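Local coordinates for possible acyl-[acyl-carrier protein] desaturase DESA2 (acyl-[acp] desaturase) (stearoyl-acp desaturase) (Mycobacterium tuberculosis, PDB 1ZA0) that may act as an iron-dependent acyl-ACP desaturase in mycobacterial fatty acid biosynthesis, built on a helical bundle that here holds a manganese ion, at residues Ala68-Leu73 and Arg233-Asn238; Arg115-Val120 and Ile173-Leu178. All blocks are in the same frame, centred on the assembly; numbering follows the deposited sequence.

Contact 1 of 2, residues Ala68-Leu73 and Arg233-Asn238; sequences ACEILL and RDKLQN
K235 reaches from helix 233-241 to E70 on helix 63-77 and closes a salt bridge, while beside it the I71 and L236 methyls meet. NZ of K235 donates to OE1 of E70; the modelled separation of 2.4 Å is very short, so the pairing is surer than its exact length. OE2 of E70 stays 3.7 Å from NZ of K235, so the pairing is through one oxygen. The lysine runs extended as far as CE and then bends (chi4 -115°), which turns its ammonium toward the carboxylate; the two side chains cross at about a right angle. The apolar half is small: CD1 of I71 touches CD2 of L236 at 3.7 Å. CB of K235 is 4.2 Å from CD1 of I71, and these two side chains slide past each other in opposite directions. Further out, Y232 makes a cation-pi contact with K235 and also touches E70 and I71, and D67 forms a weak, long ion pair with the same ammonium. The segments 68-73 and 233-238 cross at -118°, their axes 9.9 Å apart at closest approach. L72 and A68 pack on F165 of helix 148-172, while A68 and I71 also touch V239, so helix 63-77 lies between helix 148-172 and the short helix 233-241.

Contact 2 of 2, residues Arg115-Val120 and Ile173-Leu178; sequences REYLVV and IEEPIL
Y117, in the last turns of helix 95-121, faces the turn that starts helix 176-206, and its CA lies 7.8 Å from that of L178. The tyrosine CG stands anti to the backbone N (chi1 178°), carrying the ring across to E175, which comes from the opposite direction. OH of Y117 donates to OE1 of E175 at 2.6 Å, on the anti side and 33° out of the carboxylate plane. OE1 of E175 also accepts from N of L178 at 2.9 Å, from the opposite face of the carboxylate, while OE2 of E175 takes N of I177, also at 2.9 Å. Three donors thus hold the carboxylate, fixing its rotation; the helix start and the hydroxyl would probably favour its charged form. CD1 of L178 sits over the centre of one face of the Y117 ring, a CH-pi contact 4.0 Å from the centroid, and CB of L178 lies 3.6 Å from CZ of Y117. At the ring edge, CG2 of I177 packs 4.0 Å from CE1 of Y117. C69 and I65 of helix 63-77 also touch L178. E175 is a side-chain N-cap that ends the short link between helices 148-172 and 176-206, tied by the tyrosine to another long helix of the ferritin-like bundle.

Overall arrangement
Helix 63-77 connects the two contacts, whose centres are 16 Å apart: I71 and E70 serve contact 1, while C69 and L73 turn to contact 2. SG of C69 lies 4.1 Å from CD2 of L178, and CD2 of L73 packs 3.9 Å from NH2 of R115. Both segments of contact 2 fall between the two segments of contact 1 in sequence. Neither includes a metal ligand. The side chain of I71 is about 13 Å from the bound manganese and about 10 Å from that of E189, one of its ligands; the side chain of L178 is about 11 Å from that of H110, a probable iron ligand. Helices 95-121 and 176-206, joined in contact 2, carry E107 and E189 respectively.

Contact 1 of 2, residues Ala68-Leu73 and Arg233-Asn238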
loop_
_atom_site.group_PDB
_atom_site.type_symbol
_atom_site.label_atom_id
_atom_site.label_comp_id
_atom_site.label_asym_id
_atom_site.label_seq_id
_atom_site.Cartn_x
_atom_site.Cartn_y
_atom_site.Cartn_z
ATOM N N ALA A 68 -8.181 -2.971 9.457
ATOM C CA ALA A 68 -6.976 -2.894 8.594
ATOM C C ALA A 68 -7.373 -3.013 7.096
ATOM O O ALA A 68 -6.857 -2.272 6.240
ATOM C CB ALA A 68 -6.003 -3.941 8.969
ATOM N N CYS A 69 -8.289 -3.919 6.799
ATOM C CA CYS A 69 -8.713 -4.125 5.426
ATOM C C CYS A 69 -9.499 -2.901 4.858
ATOM O O CYS A 69 -9.392 -2.604 3.703
ATOM C CB CYS A 69 -9.567 -5.376 5.275
ATOM S SG CYS A 69 -8.657 -6.919 5.445
ATOM N N GLU A 70 -10.323 -2.284 5.681
ATOM C CA GLU A 70 -11.091 -1.105 5.287
ATOM C C GLU A 70 -10.188 0.062 5.022
ATOM O O GLU A 70 -10.380 0.763 4.042
ATOM C CB GLU A 70 -12.139 -0.725 6.329
ATOM C CG GLU A 70 -13.163 -1.817 6.491
ATOM C CD GLU A 70 -14.242 -1.500 7.497
ATOM O OE1 GLU A 70 -14.008 -1.483 8.727
ATOM O OE2 GLU A 70 -15.370 -1.290 7.007
ATOM N N ILE A 71 -9.150 0.227 5.852
ATOM C CA ILE A 71 -8.153 1.265 5.590
ATOM C C ILE A 71 -7.469 1.036 4.262
ATOM O O ILE A 71 -7.322 1.972 3.470
ATOM C CB ILE A 71 -7.111 1.318 6.750
ATOM C CG1 ILE A 71 -7.789 1.822 8.021
ATOM C CG2 ILE A 71 -5.862 2.195 6.333
ATOM C CD1 ILE A 71 -6.995 1.440 9.293
ATOM N N LEU A 72 -7.092 -0.221 3.960
ATOM C CA LEU A 72 -6.411 -0.533 2.691
ATOM C C LEU A 72 -7.275 -0.239 1.480
ATOM O O LEU A 72 -6.826 0.312 0.422
ATOM C CB LEU A 72 -5.972 -1.997 2.600
ATOM C CG LEU A 72 -4.680 -2.413 3.240
ATOM C CD1 LEU A 72 -4.449 -3.946 3.127
ATOM C CD2 LEU A 72 -3.550 -1.608 2.671
ATOM N N LEU A 73 -8.517 -0.634 1.640
ATOM C CA LEU A 73 -9.475 -0.482 0.567
ATOM C C LEU A 73 -9.693 0.983 0.234
ATOM O O LEU A 73 -9.669 1.396 -0.978
ATOM C CB LEU A 73 -10.760 -1.175 0.945
ATOM C CG LEU A 73 -11.885 -0.956 -0.073
ATOM C CD1 LEU A 73 -11.476 -1.480 -1.491
ATOM C CD2 LEU A 73 -13.171 -1.557 0.408
ATOM N N ARG A 233 -10.282 7.364 13.158
ATOM C CA ARG A 233 -9.380 7.474 14.313
ATOM C C ARG A 233 -9.367 6.180 15.118
ATOM O O ARG A 233 -8.305 5.702 15.505
ATOM C CB ARG A 233 -9.774 8.683 15.215
ATOM N N ASP A 234 -10.557 5.632 15.361
ATOM C CA ASP A 234 -10.721 4.382 16.115
ATOM C C ASP A 234 -10.074 3.181 15.424
ATOM O O ASP A 234 -9.423 2.364 16.076
ATOM C CB ASP A 234 -12.222 4.083 16.275
ATOM C CG ASP A 234 -12.900 4.992 17.318
ATOM O OD1 ASP A 234 -12.248 5.971 17.785
ATOM O OD2 ASP A 234 -14.076 4.784 17.733
ATOM N N LYS A 235 -10.307 3.055 14.113
ATOM C CA LYS A 235 -9.701 1.976 13.318
ATOM C C LYS A 235 -8.179 2.078 13.298
ATOM O O LYS A 235 -7.497 1.066 13.530
ATOM C CB LYS A 235 -10.258 1.939 11.875
ATOM C CG LYS A 235 -11.782 1.964 11.818
ATOM C CD LYS A 235 -12.331 1.663 10.435
ATOM C CE LYS A 235 -13.843 1.733 10.463
ATOM N NZ LYS A 235 -14.425 0.432 10.193
ATOM N N LEU A 236 -7.656 3.277 13.074
ATOM C CA LEU A 236 -6.181 3.486 13.109
ATOM C C LEU A 236 -5.609 3.078 14.435
ATOM O O LEU A 236 -4.591 2.430 14.471
ATOM C CB LEU A 236 -5.734 4.933 12.804
ATOM C CG LEU A 236 -5.947 5.507 11.405
ATOM C CD1 LEU A 236 -5.247 6.895 11.230
ATOM C CD2 LEU A 236 -5.471 4.641 10.348
ATOM N N GLN A 237 -6.274 3.437 15.544
ATOM C CA GLN A 237 -5.763 3.100 16.891
ATOM C C GLN A 237 -5.794 1.578 17.101
ATOM O O GLN A 237 -4.862 0.954 17.648
ATOM C CB GLN A 237 -6.612 3.816 17.973
ATOM C CG GLN A 237 -5.963 3.868 19.380
ATOM C CD GLN A 237 -4.582 4.498 19.367
ATOM O OE1 GLN A 237 -4.419 5.612 18.854
ATOM N NE2 GLN A 237 -3.578 3.787 19.896
ATOM N N ASN A 238 -6.856 0.957 16.608
ATOM C CA ASN A 238 -6.984 -0.479 16.741
ATOM C C ASN A 238 -5.832 -1.207 15.970
ATOM O O ASN A 238 -5.178 -2.072 16.490
ATOM C CB ASN A 238 -8.359 -0.911 16.217
ATOM C CG ASN A 238 -8.894 -2.163 16.887
ATOM O OD1 ASN A 238 -8.600 -2.446 18.055
ATOM N ND2 ASN A 238 -9.689 -2.925 16.145
#

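Contact 2 of 2, residues Arg115-Val120 and Ile173-Leu178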
loop_
_atom_site.group_PDB
_atom_site.type_symbol
_atom_site.label_atom_id
_atom_site.label_comp_id
_atom_site.label_asym_id
_atom_site.label_seq_id
_atom_site.Cartn_x
_atom_site.Cartn_y
_atom_site.Cartn_z
ATOM N N ARG A 115 -12.464 -5.486 -1.940
ATOM C CA ARG A 115 -13.894 -5.181 -1.942
ATOM C C ARG A 115 -14.750 -6.420 -2.123
ATOM O O ARG A 115 -15.686 -6.621 -1.352
ATOM C CB ARG A 115 -14.238 -4.173 -3.019
ATOM C CG ARG A 115 -15.668 -3.675 -3.023
ATOM C CD ARG A 115 -15.926 -2.535 -4.037
ATOM N NE ARG A 115 -15.313 -1.299 -3.609
ATOM C CZ ARG A 115 -15.757 -0.551 -2.622
ATOM N NH1 ARG A 115 -16.896 -0.828 -2.013
ATOM N NH2 ARG A 115 -15.088 0.534 -2.285
ATOM N N GLU A 116 -14.420 -7.220 -3.129
ATOM C CA GLU A 116 -15.150 -8.441 -3.439
ATOM C C GLU A 116 -15.104 -9.471 -2.309
ATOM O O GLU A 116 -16.145 -10.070 -1.952
ATOM C CB GLU A 116 -14.732 -9.039 -4.769
ATOM C CG GLU A 116 -15.204 -8.145 -5.908
ATOM C CD GLU A 116 -14.852 -8.630 -7.316
ATOM O OE1 GLU A 116 -14.278 -9.724 -7.455
ATOM O OE2 GLU A 116 -15.133 -7.844 -8.259
ATOM N N TYR A 117 -13.945 -9.646 -1.702
ATOM C CA TYR A 117 -13.856 -10.527 -0.564
ATOM C C TYR A 117 -14.834 -10.012 0.488
ATOM O O TYR A 117 -15.624 -10.767 1.072
ATOM C CB TYR A 117 -12.441 -10.569 0.014
ATOM C CG TYR A 117 -12.335 -11.447 1.235
ATOM C CD1 TYR A 117 -11.865 -12.737 1.152
ATOM C CD2 TYR A 117 -12.652 -10.941 2.480
ATOM C CE1 TYR A 117 -11.778 -13.568 2.320
ATOM C CE2 TYR A 117 -12.597 -11.703 3.611
ATOM C CZ TYR A 117 -12.186 -13.032 3.530
ATOM O OH TYR A 117 -12.085 -13.761 4.723
ATOM N N LEU A 118 -14.753 -8.734 0.810
ATOM C CA LEU A 118 -15.486 -8.196 1.932
ATOM C C LEU A 118 -17.035 -8.240 1.801
ATOM O O LEU A 118 -17.754 -8.459 2.818
ATOM C CB LEU A 118 -15.057 -6.776 2.182
ATOM C CG LEU A 118 -13.670 -6.589 2.826
ATOM C CD1 LEU A 118 -13.301 -5.114 2.971
ATOM C CD2 LEU A 118 -13.614 -7.327 4.156
ATOM N N VAL A 119 -17.513 -7.973 0.587
ATOM C CA VAL A 119 -18.918 -7.940 0.326
ATOM C C VAL A 119 -19.466 -9.378 0.216
ATOM O O VAL A 119 -20.562 -9.625 0.655
ATOM C CB VAL A 119 -19.304 -7.066 -0.897
ATOM C CG1 VAL A 119 -18.911 -7.711 -2.171
ATOM C CG2 VAL A 119 -20.859 -6.800 -0.877
ATOM N N VAL A 120 -18.709 -10.323 -0.343
ATOM C CA VAL A 120 -19.179 -11.685 -0.469
ATOM C C VAL A 120 -19.249 -12.354 0.897
ATOM O O VAL A 120 -20.134 -13.190 1.128
ATOM C CB VAL A 120 -18.267 -12.476 -1.420
ATOM C CG1 VAL A 120 -18.340 -13.903 -1.222
ATOM C CG2 VAL A 120 -18.487 -12.053 -2.842
ATOM N N ILE A 173 -3.461 -12.863 10.198
ATOM C CA ILE A 173 -4.738 -13.415 9.678
ATOM C C ILE A 173 -4.750 -14.934 9.626
ATOM O O ILE A 173 -3.950 -15.517 8.938
ATOM C CB ILE A 173 -5.031 -12.897 8.220
ATOM C CG1 ILE A 173 -5.255 -11.389 8.242
ATOM C CG2 ILE A 173 -6.206 -13.613 7.604
ATOM C CD1 ILE A 173 -5.424 -10.756 6.817
ATOM N N GLU A 174 -5.716 -15.569 10.306
ATOM C CA GLU A 174 -5.773 -17.000 10.348
ATOM C C GLU A 174 -6.683 -17.583 9.271
ATOM O O GLU A 174 -6.442 -18.684 8.735
ATOM C CB GLU A 174 -6.218 -17.471 11.754
ATOM C CG GLU A 174 -5.309 -17.000 12.892
ATOM C CD GLU A 174 -5.476 -17.898 14.136
ATOM O OE1 GLU A 174 -6.485 -18.628 14.225
ATOM O OE2 GLU A 174 -4.573 -17.983 14.928
ATOM N N GLU A 175 -7.699 -16.821 8.881
ATOM C CA GLU A 175 -8.530 -17.213 7.774
ATOM C C GLU A 175 -7.670 -17.310 6.489
ATOM O O GLU A 175 -7.139 -16.297 6.020
ATOM C CB GLU A 175 -9.684 -16.221 7.593
ATOM C CG GLU A 175 -10.823 -16.847 6.771
ATOM C CD GLU A 175 -10.534 -16.911 5.279
ATOM O OE1 GLU A 175 -10.513 -15.828 4.605
ATOM O OE2 GLU A 175 -10.411 -18.019 4.745
ATOM N N PRO A 176 -7.492 -18.512 5.971
ATOM C CA PRO A 176 -6.542 -18.783 4.899
ATOM C C PRO A 176 -6.789 -18.099 3.525
ATOM O O PRO A 176 -5.798 -17.754 2.928
ATOM C CB PRO A 176 -6.643 -20.283 4.741
ATOM C CG PRO A 176 -8.151 -20.576 5.152
ATOM C CD PRO A 176 -8.181 -19.771 6.421
ATOM N N ILE A 177 -8.031 -17.999 3.041
ATOM C CA ILE A 177 -8.349 -17.240 1.829
ATOM C C ILE A 177 -7.858 -15.815 1.937
ATOM O O ILE A 177 -7.055 -15.402 1.124
ATOM C CB ILE A 177 -9.851 -17.260 1.522
ATOM C CG1 ILE A 177 -10.379 -18.703 1.432
ATOM C CG2 ILE A 177 -10.115 -16.562 0.176
ATOM C CD1 ILE A 177 -9.491 -19.562 0.679
ATOM N N LEU A 178 -8.258 -15.101 2.987
ATOM C CA LEU A 178 -7.834 -13.728 3.216
ATOM C C LEU A 178 -6.347 -13.562 3.449
ATOM O O LEU A 178 -5.725 -12.579 2.954
ATOM C CB LEU A 178 -8.628 -13.045 4.288
ATOM C CG LEU A 178 -8.366 -11.515 4.484
ATOM C CD1 LEU A 178 -8.776 -10.578 3.361
ATOM C CD2 LEU A 178 -9.014 -10.948 5.753
#